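Alpha-acetolactate decarboxylase (Bacillus subtilis subsp. subtilis str. 168, PDB 5XNE) converts acetolactate into acetoin and carbon dioxide, on the route from pyruvate to butane-2,3-diol. Local coordinates at residues 8-11 against 12-16. Numbering follows the deposited sequence.
Sequences STMT and SLLDG
Thr9 is the N-cap of the short helix 10-14, its hydroxyl reaching forward to Ser12: OG1 accepts from Ser12 N at 3.0 Å, with an N-H...O angle of 148°. Chi1 of 76° sets OG1 between the backbone N and carbonyl carbon of Thr9, where it can face the first turn. The carbonyl of Thr9 adds weak bonds from Ser12 N and Leu13 N. Further along, Leu14 N hydrogen-bonds to Met10 O at 2.9 Å in the carbonyl plane, whereas the hydrogen bond from Asp15 N to Thr11 O, at 3.2 Å, is tilted 35° from the Thr11 carbonyl plane. Gly16, with positive phi, closes the helix in a Schellman motif, and Gly16 N donates to Leu13 O at 2.9 Å.

Apolar contact joins Met10 to Leu13 and Leu14. Met10 leaves with CG anti to its backbone N and then bends at chi2, which carries SD to 4.1 Å from Leu13 CD2. Its CE lies 4.3 Å from Leu14 CD2. Met136 of helix 136-139 touches both Met10 and Leu13, and Ile229 of helix 225-232 touches Met10 and Leu14; the Met10 side chain is about 7 Å from the zinc ion. Tyr163 of the second subunit packs on Thr9 and Thr11.

Local bonds thus meet polar groups at both ends of the turn, Ser12 N at its start and Gly16 N at its close, while Met10, Leu13 and Leu14 set apolar side chains against helices 136-139 and 225-232.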
loop_
_atom_site.group_PDB
_atom_site.type_symbol
_atom_site.label_atom_id
_atom_site.label_comp_id
_atom_site.label_asym_id
_atom_site.label_seq_id
_atom_site.Cartn_x
_atom_site.Cartn_y
_atom_site.Cartn_z
ATOM N N SER B 8 -7.331 -6.933 1.718
ATOM C CA SER B 8 -7.344 -6.935 0.247
ATOM C C SER B 8 -7.401 -5.533 -0.374
ATOM O O SER B 8 -7.132 -4.529 0.309
ATOM C CB SER B 8 -8.513 -7.786 -0.279
ATOM O OG SER B 8 -8.310 -8.136 -1.646
ATOM N N THR B 9 -7.714 -5.462 -1.668
ATOM C CA THR B 9 -7.621 -4.197 -2.395
ATOM C C THR B 9 -8.919 -3.787 -3.061
ATOM O O THR B 9 -9.744 -4.626 -3.456
ATOM C CB THR B 9 -6.532 -4.232 -3.505
ATOM O OG1 THR B 9 -7.009 -4.992 -4.632
ATOM C CG2 THR B 9 -5.238 -4.829 -2.972
ATOM N N MET B 10 -9.085 -2.480 -3.225
ATOM C CA MET B 10 -10.256 -1.961 -3.903
ATOM C C MET B 10 -10.262 -2.397 -5.363
ATOM O O MET B 10 -11.320 -2.674 -5.924
ATOM C CB MET B 10 -10.310 -0.427 -3.806
ATOM C CG MET B 10 -11.546 0.176 -4.422
ATOM S SD MET B 10 -13.030 -0.314 -3.517
ATOM C CE MET B 10 -14.306 0.377 -4.561
ATOM N N THR B 11 -9.087 -2.490 -5.969
ATOM C CA THR B 11 -9.069 -2.899 -7.371
ATOM C C THR B 11 -9.503 -4.358 -7.559
ATOM O O THR B 11 -10.034 -4.703 -8.623
ATOM C CB THR B 11 -7.707 -2.691 -7.999
ATOM O OG1 THR B 11 -6.718 -3.408 -7.254
ATOM C CG2 THR B 11 -7.369 -1.185 -8.042
ATOM N N SER B 12 -9.311 -5.212 -6.552
ATOM C CA SER B 12 -9.842 -6.580 -6.645
ATOM C C SER B 12 -11.364 -6.564 -6.586
ATOM O O SER B 12 -12.040 -7.310 -7.324
ATOM C CB SER B 12 -9.250 -7.480 -5.546
ATOM O OG SER B 12 -9.697 -8.837 -5.673
ATOM N N LEU B 13 -11.917 -5.708 -5.728
ATOM C CA LEU B 13 -13.354 -5.529 -5.682
ATOM C C LEU B 13 -13.888 -5.016 -7.033
ATOM O O LEU B 13 -14.903 -5.511 -7.534
ATOM C CB LEU B 13 -13.732 -4.574 -4.542
ATOM C CG LEU B 13 -15.056 -4.795 -3.822
ATOM C CD1 LEU B 13 -15.131 -6.155 -3.118
ATOM C CD2 LEU B 13 -15.315 -3.644 -2.853
ATOM N N LEU B 14 -13.187 -4.058 -7.640
ATOM C CA LEU B 14 -13.588 -3.536 -8.945
ATOM C C LEU B 14 -13.710 -4.655 -9.971
ATOM O O LEU B 14 -14.619 -4.640 -10.801
ATOM C CB LEU B 14 -12.589 -2.493 -9.447
ATOM C CG LEU B 14 -12.550 -1.117 -8.790
ATOM C CD1 LEU B 14 -11.507 -0.252 -9.503
ATOM C CD2 LEU B 14 -13.926 -0.454 -8.807
ATOM N N ASP B 15 -12.803 -5.629 -9.888
ATOM C CA ASP B 15 -12.754 -6.738 -10.844
ATOM C C ASP B 15 -13.806 -7.818 -10.554
ATOM O O ASP B 15 -13.856 -8.845 -11.232
ATOM C CB ASP B 15 -11.356 -7.366 -10.853
ATOM C CG ASP B 15 -11.153 -8.338 -12.017
ATOM O OD1 ASP B 15 -11.520 -7.982 -13.156
ATOM O OD2 ASP B 15 -10.650 -9.456 -11.789
ATOM N N GLY B 16 -14.641 -7.598 -9.543
ATOM C CA GLY B 16 -15.734 -8.514 -9.272
ATOM C C GLY B 16 -15.357 -9.679 -8.379
ATOM O O GLY B 16 -16.056 -10.690 -8.325
#